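Local coordinates for ribulose-bisphosphate carboxylase (Alicyclobacillus acidocaldarius subsp. acidocaldarius, PDB 4NAS), which belongs to the family of the ribulose-bisphosphate carboxylase large chain, pairing an N-terminal domain with a TIM-barrel catalytic domain, at residues V53-G58 / P83-N88; F378-W383 / R398-Q403. All blocks are in the same frame, centred on the assembly; numbering follows the deposited sequence.

Interaction 1 (V53-G58 / P83-N88)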
ATOM      1  N   VAL B  53     -15.743  -7.410  28.001  1.00 38.37           N
ATOM      2  CA  VAL B  53     -14.695  -6.710  27.253  1.00 45.26           C
ATOM      3  C   VAL B  53     -13.545  -7.666  26.942  1.00 47.56           C
ATOM      4  O   VAL B  53     -12.914  -7.586  25.878  1.00 32.62           O
ATOM      5  CB  VAL B  53     -14.169  -5.464  28.034  1.00 36.57           C
ATOM      6  CG1 VAL B  53     -12.952  -4.853  27.357  1.00 35.87           C
ATOM      7  CG2 VAL B  53     -15.273  -4.418  28.171  1.00 44.48           C
ATOM      8  N   ALA B  54     -13.303  -8.583  27.877  1.00 48.28           N
ATOM      9  CA  ALA B  54     -12.228  -9.566  27.772  1.00 48.78           C
ATOM     10  C   ALA B  54     -12.272 -10.329  26.454  1.00 52.24           C
ATOM     11  O   ALA B  54     -11.232 -10.658  25.887  1.00 47.90           O
ATOM     12  CB  ALA B  54     -12.276 -10.536  28.950  1.00 50.74           C
ATOM     13  N   LYS B  55     -13.480 -10.588  25.966  1.00 54.90           N
ATOM     14  CA  LYS B  55     -13.661 -11.331  24.725  1.00 47.16           C
ATOM     15  C   LYS B  55     -13.166 -10.560  23.500  1.00 43.20           C
ATOM     16  O   LYS B  55     -12.999 -11.144  22.435  1.00 37.80           O
ATOM     17  CB  LYS B  55     -15.128 -11.750  24.546  1.00 49.01           C
ATOM     18  CG  LYS B  55     -15.935 -10.855  23.607  1.00 55.88           C
ATOM     19  CD  LYS B  55     -16.751 -11.679  22.619  1.00 58.89           C
ATOM     20  CE  LYS B  55     -16.889 -10.966  21.275  1.00 56.03           C
ATOM     21  NZ  LYS B  55     -17.577 -11.819  20.259  1.00 52.70           N
ATOM     22  N   HIS B  56     -12.931  -9.259  23.658  1.00 42.50           N
ATOM     23  CA  HIS B  56     -12.385  -8.433  22.586  1.00 37.82           C
ATOM     24  C   HIS B  56     -10.869  -8.308  22.703  1.00 40.25           C
ATOM     25  O   HIS B  56     -10.213  -7.694  21.847  1.00 28.40           O
ATOM     26  CB  HIS B  56     -13.017  -7.035  22.595  1.00 37.06           C
ATOM     27  CG  HIS B  56     -14.430  -7.003  22.104  1.00 29.72           C
ATOM     28  ND1 HIS B  56     -14.750  -6.882  20.767  1.00 29.10           N
ATOM     29  CD2 HIS B  56     -15.609  -7.085  22.768  1.00 33.11           C
ATOM     30  CE1 HIS B  56     -16.064  -6.884  20.630  1.00 35.86           C
ATOM     31  NE2 HIS B  56     -16.610  -7.006  21.830  1.00 31.86           N
ATOM     32  N   CYS B  57     -10.303  -8.881  23.763  1.00 28.08           N
ATOM     33  CA  CYS B  57      -8.871  -8.710  23.986  1.00 35.89           C
ATOM     34  C   CYS B  57      -8.050  -9.748  23.225  1.00 32.66           C
ATOM     35  O   CYS B  57      -8.473 -10.892  23.073  1.00 33.99           O
ATOM     36  CB  CYS B  57      -8.526  -8.736  25.481  1.00 42.56           C
ATOM     37  SG  CYS B  57      -6.782  -8.367  25.825  1.00 39.99           S
ATOM     38  N   GLY B  58      -6.871  -9.343  22.765  1.00 26.20           N
ATOM     39  CA  GLY B  58      -5.965 -10.251  22.081  1.00 29.18           C
ATOM     40  C   GLY B  58      -5.194 -11.136  23.042  1.00 34.10           C
ATOM     41  O   GLY B  58      -5.316 -10.986  24.264  1.00 30.43           O
ATOM     42  N   PRO B  83      -8.887 -11.159  17.989  1.00 28.44           N
ATOM     43  CA  PRO B  83     -10.275 -11.628  17.894  1.00 25.34           C
ATOM     44  C   PRO B  83     -10.932 -11.050  16.656  1.00 25.72           C
ATOM     45  O   PRO B  83     -10.766  -9.863  16.384  1.00 28.78           O
ATOM     46  CB  PRO B  83     -10.929 -11.035  19.152  1.00 25.05           C
ATOM     47  CG  PRO B  83      -9.810 -10.885  20.123  1.00 29.53           C
ATOM     48  CD  PRO B  83      -8.590 -10.530  19.289  1.00 22.88           C
ATOM     49  N   VAL B  84     -11.661 -11.871  15.909  1.00 27.41           N
ATOM     50  CA  VAL B  84     -12.224 -11.435  14.629  1.00 30.71           C
ATOM     51  C   VAL B  84     -13.332 -10.398  14.822  1.00 31.34           C
ATOM     52  O   VAL B  84     -13.646  -9.620  13.918  1.00 30.72           O
ATOM     53  CB  VAL B  84     -12.754 -12.660  13.842  1.00 40.00           C
ATOM     54  CG1 VAL B  84     -13.539 -12.246  12.590  1.00 41.13           C
ATOM     55  CG2 VAL B  84     -11.594 -13.549  13.473  1.00 37.29           C
ATOM     56  N   ALA B  85     -13.898 -10.370  16.025  1.00 26.20           N
ATOM     57  CA  ALA B  85     -14.979  -9.455  16.327  1.00 28.32           C
ATOM     58  C   ALA B  85     -14.559  -7.999  16.283  1.00 31.04           C
ATOM     59  O   ALA B  85     -15.418  -7.125  16.267  1.00 30.59           O
ATOM     60  CB  ALA B  85     -15.590  -9.781  17.683  1.00 27.65           C
ATOM     61  N   ASN B  86     -13.254  -7.730  16.273  1.00 24.34           N
ATOM     62  CA  ASN B  86     -12.787  -6.348  16.188  1.00 26.32           C
ATOM     63  C   ASN B  86     -12.600  -5.855  14.757  1.00 25.59           C
ATOM     64  O   ASN B  86     -12.323  -4.668  14.536  1.00 26.53           O
ATOM     65  CB  ASN B  86     -11.475  -6.154  16.954  1.00 25.08           C
ATOM     66  CG  ASN B  86     -11.600  -6.544  18.385  1.00 31.58           C
ATOM     67  OD1 ASN B  86     -12.705  -6.559  18.935  1.00 34.67           O
ATOM     68  ND2 ASN B  86     -10.480  -6.884  19.006  1.00 36.19           N
ATOM     69  N   LEU B  87     -12.742  -6.768  13.798  1.00 22.99           N
ATOM     70  CA  LEU B  87     -12.573  -6.421  12.388  1.00 27.59           C
ATOM     71  C   LEU B  87     -13.949  -6.100  11.801  1.00 32.04           C
ATOM     72  O   LEU B  87     -14.979  -6.250  12.475  1.00 31.52           O
ATOM     73  CB  LEU B  87     -11.852  -7.546  11.612  1.00 21.77           C
ATOM     74  CG  LEU B  87     -10.476  -7.952  12.168  1.00 26.97           C
ATOM     75  CD1 LEU B  87      -9.785  -9.013  11.309  1.00 27.26           C
ATOM     76  CD2 LEU B  87      -9.562  -6.746  12.331  1.00 22.35           C
ATOM     77  N   ASN B  88     -13.969  -5.645  10.553  1.00 25.75           N
ATOM     78  CA  ASN B  88     -15.217  -5.215   9.924  1.00 27.73           C
ATOM     79  C   ASN B  88     -15.322  -5.729   8.498  1.00 29.57           C
ATOM     80  O   ASN B  88     -16.051  -5.163   7.704  1.00 32.71           O
ATOM     81  CB  ASN B  88     -15.349  -3.674   9.938  1.00 26.35           C
ATOM     82  CG  ASN B  88     -14.340  -2.978   9.004  1.00 30.42           C
ATOM     83  OD1 ASN B  88     -13.545  -3.642   8.333  1.00 33.37           O
ATOM     84  ND2 ASN B  88     -14.381  -1.645   8.953  1.00 21.69           N
TER
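His56 and Asn86 meet through matching first torsions: in each, CG stands anti to the carbonyl carbon (chi1 -73° and -57°), beside the residue's own backbone N. Imidazole ring and amide are nearly coplanar, and two hydrogen bonds close between just these two residues. His56 ND1 donates to Asn86 OD1 over 2.8 Å; the oxygen lies in the plane of the imidazole, and ND1 approaches it nearly along the C=O axis. In return Asn86 ND2 gives its N-H to the backbone carbonyl His56 O at 3.0 Å, in the plane of its own amide and almost straight at 170°. Grasped at both ends, the amide has its flip settled, and ND1 is identified as a protonated nitrogen of the ring. The other ring nitrogen, NE2, is hydrogen-bonded to Tyr186 OH of the second subunit, so the histidine links two loops of one chain and the dimer partner as well. Next to this pair, Pro83 turns its ring into the bend of 53-58, with CG 3.2 Å from Cys57 O and CD 3.8 Å from Gly58 CA. The bent chain of the exposed Lys55 brings NZ to 3.8 Å from Ala85 CB. A type I turn from Ala54 to Cys57 carries the chain from helix 47-54 toward strand 59-68, and here it packs against the short 3-10 segment 84-86, between strand 73-83 and helix 91-99.

Interaction 2 (F378-W383 / R398-Q403)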
ATOM      1  N   PHE B 378       5.870 -21.752 -28.181  1.00 29.87           N
ATOM      2  CA  PHE B 378       5.331 -22.245 -26.922  1.00 26.32           C
ATOM      3  C   PHE B 378       4.338 -23.365 -27.189  1.00 25.32           C
ATOM      4  O   PHE B 378       4.355 -24.403 -26.526  1.00 29.28           O
ATOM      5  CB  PHE B 378       4.700 -21.119 -26.094  1.00 21.21           C
ATOM      6  CG  PHE B 378       5.710 -20.225 -25.416  1.00 28.04           C
ATOM      7  CD1 PHE B 378       6.299 -20.607 -24.213  1.00 27.24           C
ATOM      8  CD2 PHE B 378       6.057 -18.997 -25.963  1.00 25.36           C
ATOM      9  CE1 PHE B 378       7.236 -19.792 -23.583  1.00 30.00           C
ATOM     10  CE2 PHE B 378       6.986 -18.181 -25.344  1.00 20.42           C
ATOM     11  CZ  PHE B 378       7.579 -18.577 -24.149  1.00 25.82           C
ATOM     12  N   PHE B 379       3.479 -23.167 -28.174  1.00 23.62           N
ATOM     13  CA  PHE B 379       2.565 -24.222 -28.569  1.00 24.66           C
ATOM     14  C   PHE B 379       3.283 -25.500 -29.058  1.00 30.59           C
ATOM     15  O   PHE B 379       2.815 -26.614 -28.798  1.00 32.95           O
ATOM     16  CB  PHE B 379       1.518 -23.680 -29.559  1.00 31.89           C
ATOM     17  CG  PHE B 379       0.459 -22.827 -28.898  1.00 34.57           C
ATOM     18  CD1 PHE B 379      -0.564 -23.416 -28.160  1.00 34.52           C
ATOM     19  CD2 PHE B 379       0.496 -21.445 -28.989  1.00 34.37           C
ATOM     20  CE1 PHE B 379      -1.533 -22.642 -27.526  1.00 34.14           C
ATOM     21  CE2 PHE B 379      -0.481 -20.659 -28.353  1.00 29.28           C
ATOM     22  CZ  PHE B 379      -1.493 -21.263 -27.630  1.00 31.94           C
ATOM     23  N   ASP B 380       4.437 -25.346 -29.709  1.00 27.82           N
ATOM     24  CA  ASP B 380       5.249 -26.501 -30.127  1.00 30.34           C
ATOM     25  C   ASP B 380       5.755 -27.326 -28.925  1.00 32.96           C
ATOM     26  O   ASP B 380       5.732 -28.568 -28.931  1.00 31.85           O
ATOM     27  CB  ASP B 380       6.442 -26.049 -30.988  1.00 31.05           C
ATOM     28  CG  ASP B 380       6.026 -25.531 -32.365  1.00 30.58           C
ATOM     29  OD1 ASP B 380       4.988 -25.991 -32.884  1.00 32.02           O
ATOM     30  OD2 ASP B 380       6.750 -24.670 -32.933  1.00 31.86           O
ATOM     31  N   ALA B 381       6.213 -26.622 -27.900  1.00 29.82           N
ATOM     32  CA  ALA B 381       6.672 -27.241 -26.658  1.00 32.29           C
ATOM     33  C   ALA B 381       5.526 -27.879 -25.883  1.00 27.58           C
ATOM     34  O   ALA B 381       5.685 -28.942 -25.286  1.00 34.53           O
ATOM     35  CB  ALA B 381       7.383 -26.204 -25.790  1.00 32.75           C
ATOM     36  N   ILE B 382       4.377 -27.213 -25.871  1.00 31.60           N
ATOM     37  CA  ILE B 382       3.174 -27.796 -25.287  1.00 25.75           C
ATOM     38  C   ILE B 382       2.866 -29.116 -25.988  1.00 30.86           C
ATOM     39  O   ILE B 382       2.621 -30.139 -25.341  1.00 30.95           O
ATOM     40  CB  ILE B 382       1.980 -26.815 -25.354  1.00 24.73           C
ATOM     41  CG1 ILE B 382       2.154 -25.723 -24.285  1.00 27.72           C
ATOM     42  CG2 ILE B 382       0.640 -27.567 -25.187  1.00 26.64           C
ATOM     43  CD1 ILE B 382       1.020 -24.695 -24.217  1.00 33.68           C
ATOM     44  N   TRP B 383       2.915 -29.105 -27.315  1.00 36.22           N
ATOM     45  CA  TRP B 383       2.713 -30.329 -28.090  1.00 41.76           C
ATOM     46  C   TRP B 383       3.708 -31.425 -27.711  1.00 35.37           C
ATOM     47  O   TRP B 383       3.331 -32.585 -27.536  1.00 34.43           O
ATOM     48  CB  TRP B 383       2.790 -30.060 -29.596  1.00 31.62           C
ATOM     49  CG  TRP B 383       2.516 -31.301 -30.411  1.00 39.75           C
ATOM     50  CD1 TRP B 383       1.309 -31.708 -30.901  1.00 39.77           C
ATOM     51  CD2 TRP B 383       3.464 -32.300 -30.805  1.00 43.92           C
ATOM     52  NE1 TRP B 383       1.447 -32.893 -31.581  1.00 41.21           N
ATOM     53  CE2 TRP B 383       2.760 -33.277 -31.538  1.00 43.46           C
ATOM     54  CE3 TRP B 383       4.841 -32.460 -30.612  1.00 44.13           C
ATOM     55  CZ2 TRP B 383       3.385 -34.402 -32.077  1.00 45.93           C
ATOM     56  CZ3 TRP B 383       5.457 -33.576 -31.145  1.00 46.54           C
ATOM     57  CH2 TRP B 383       4.729 -34.534 -31.868  1.00 47.39           C
ATOM     58  N   ARG B 398       9.527 -28.697 -36.303  1.00 47.27           N
ATOM     59  CA  ARG B 398       8.908 -27.428 -35.925  0.50 43.40           C
ATOM     60  C   ARG B 398       9.945 -26.318 -35.799  1.00 45.48           C
ATOM     61  O   ARG B 398      10.596 -26.189 -34.767  1.00 36.23           O
ATOM     62  CB  ARG B 398       8.140 -27.593 -34.615  0.50 39.62           C
ATOM     63  CG  ARG B 398       6.982 -28.576 -34.718  0.50 39.02           C
ATOM     64  CD  ARG B 398       6.596 -29.166 -33.358  0.50 35.45           C
ATOM     65  NE  ARG B 398       5.553 -30.178 -33.523  0.50 36.59           N
ATOM     66  CZ  ARG B 398       5.776 -31.424 -33.925  0.50 38.97           C
ATOM     67  NH1 ARG B 398       7.009 -31.833 -34.199  0.50 40.52           N
ATOM     68  NH2 ARG B 398       4.763 -32.265 -34.057  0.50 48.67           N
ATOM     69  N   PRO B 399      10.108 -25.514 -36.865  1.00 52.75           N
ATOM     70  CA  PRO B 399      11.141 -24.472 -36.907  1.00 53.88           C
ATOM     71  C   PRO B 399      11.013 -23.432 -35.785  1.00 35.27           C
ATOM     72  O   PRO B 399      12.035 -22.894 -35.366  1.00 41.15           O
ATOM     73  CB  PRO B 399      10.941 -23.830 -38.285  1.00 48.66           C
ATOM     74  CG  PRO B 399       9.534 -24.144 -38.647  1.00 49.80           C
ATOM     75  CD  PRO B 399       9.272 -25.500 -38.078  1.00 49.26           C
ATOM     76  N   ALA B 400       9.804 -23.156 -35.311  1.00 38.95           N
ATOM     77  CA  ALA B 400       9.639 -22.175 -34.224  1.00 31.26           C
ATOM     78  C   ALA B 400      10.371 -22.625 -32.965  1.00 41.00           C
ATOM     79  O   ALA B 400      11.238 -21.914 -32.448  1.00 36.19           O
ATOM     80  CB  ALA B 400       8.166 -21.924 -33.941  1.00 48.34           C
ATOM     81  N   LEU B 401      10.023 -23.815 -32.483  1.00 47.10           N
ATOM     82  CA  LEU B 401      10.686 -24.403 -31.326  1.00 30.64           C
ATOM     83  C   LEU B 401      12.190 -24.488 -31.546  1.00 34.82           C
ATOM     84  O   LEU B 401      12.977 -24.226 -30.641  1.00 32.01           O
ATOM     85  CB  LEU B 401      10.129 -25.799 -31.043  1.00 31.24           C
ATOM     86  CG  LEU B 401      10.747 -26.548 -29.856  1.00 31.43           C
ATOM     87  CD1 LEU B 401      10.540 -25.764 -28.549  1.00 29.34           C
ATOM     88  CD2 LEU B 401      10.181 -27.949 -29.739  1.00 32.45           C
ATOM     89  N   ARG B 402      12.577 -24.863 -32.765  1.00 42.69           N
ATOM     90  CA  ARG B 402      13.978 -24.968 -33.146  1.00 39.50           C
ATOM     91  C   ARG B 402      14.741 -23.665 -32.871  1.00 40.27           C
ATOM     92  O   ARG B 402      15.771 -23.665 -32.201  1.00 36.45           O
ATOM     93  CB  ARG B 402      14.055 -25.325 -34.632  1.00 49.56           C
ATOM     94  CG  ARG B 402      15.430 -25.330 -35.244  1.00 54.55           C
ATOM     95  CD  ARG B 402      15.298 -25.383 -36.765  1.00 62.31           C
ATOM     96  NE  ARG B 402      15.316 -24.053 -37.381  1.00 67.43           N
ATOM     97  CZ  ARG B 402      14.795 -23.770 -38.577  1.00 65.10           C
ATOM     98  NH1 ARG B 402      14.871 -22.536 -39.066  1.00 61.35           N
ATOM     99  NH2 ARG B 402      14.186 -24.717 -39.281  1.00 60.11           N
ATOM    100  N   GLN B 403      14.232 -22.555 -33.396  1.00 45.07           N
ATOM    101  CA  GLN B 403      14.848 -21.251 -33.170  1.00 44.65           C
ATOM    102  C   GLN B 403      14.887 -20.882 -31.684  1.00 42.84           C
ATOM    103  O   GLN B 403      15.883 -20.336 -31.191  1.00 40.39           O
ATOM    104  CB  GLN B 403      14.122 -20.171 -33.977  1.00 43.48           C
ATOM    105  CG  GLN B 403      14.349 -20.298 -35.480  1.00 42.34           C
ATOM    106  CD  GLN B 403      13.655 -19.218 -36.289  1.00 44.55           C
ATOM    107  OE1 GLN B 403      12.431 -19.209 -36.413  1.00 34.63           O
ATOM    108  NE2 GLN B 403      14.446 -18.307 -36.870  1.00 52.49           N
TER
HETATM  109  O   HOH W   1       7.243 -24.478 -35.596  1.00 37.56           O
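Trp383 receives the guanidinium of Arg398 flat on one face of its indole, the two planes only 22° apart, in one of the two conformers deposited for the arginine. In that conformer the stack is also a cation-pi contact: Arg398 CZ lies 3.7 Å from the centroid of the six-membered ring, and NH2 comes within 3.2 Å of Trp383 CH2. Trp383 holds CG anti to its backbone N (chi1 -177°), and the Arg398 chain, extended from CG to NE, spans the distance to the indole. On the way its methylenes pass Asp380, whose OD1 is 3.6 Å from Arg398 CD. Carboxylate and guanidinium stand nearly perpendicular, and with OD1 and NE 4.3 Å apart their attraction stops short of a salt bridge; Arg398 NH1 instead bonds to Ala394 O. The setting is a helix-helix junction in the TIM-barrel catalytic domain, where 378-383 meets the first turn of helix 399-408 at 100°, with Arg398 in the N-cap position. The carboxylate of Asp380 reaches this turn through OD2, which accepts a weak, bent bond from Leu401 N at 3.4 Å and a hydrogen bond from a water that in turn accepts one from Ala400 N. The N-terminal end of the helix would probably help to stabilise the negative charge. Asp380 CB also lies 3.7 Å from Leu401 CB. The apolar pair is Ala381 CB with Leu401 CD1, 4.2 Å apart, and both residues touch Leu391 of the short helix 391-394.

In the fold
Interaction 1 closes within the N-terminal domain before interaction 2 opens near the C-terminus of the catalytic domain, so the two come in series along the chain. Their centres are 57 Å apart and their nearest atoms about 40 Å, on opposite sides of the chain's centre, with no helix or sheet in common. Each joins parts of its own domain: 53-58 with 83-88 brings together loops flanking the antiparallel strands 59-68 and 73-83, at the dimer interface, whereas 378-383 with 398-403 joins the last helix to helix 371-386. Their surroundings differ too, for the second subunit reaches interaction 1 but does not touch the segments of interaction 2.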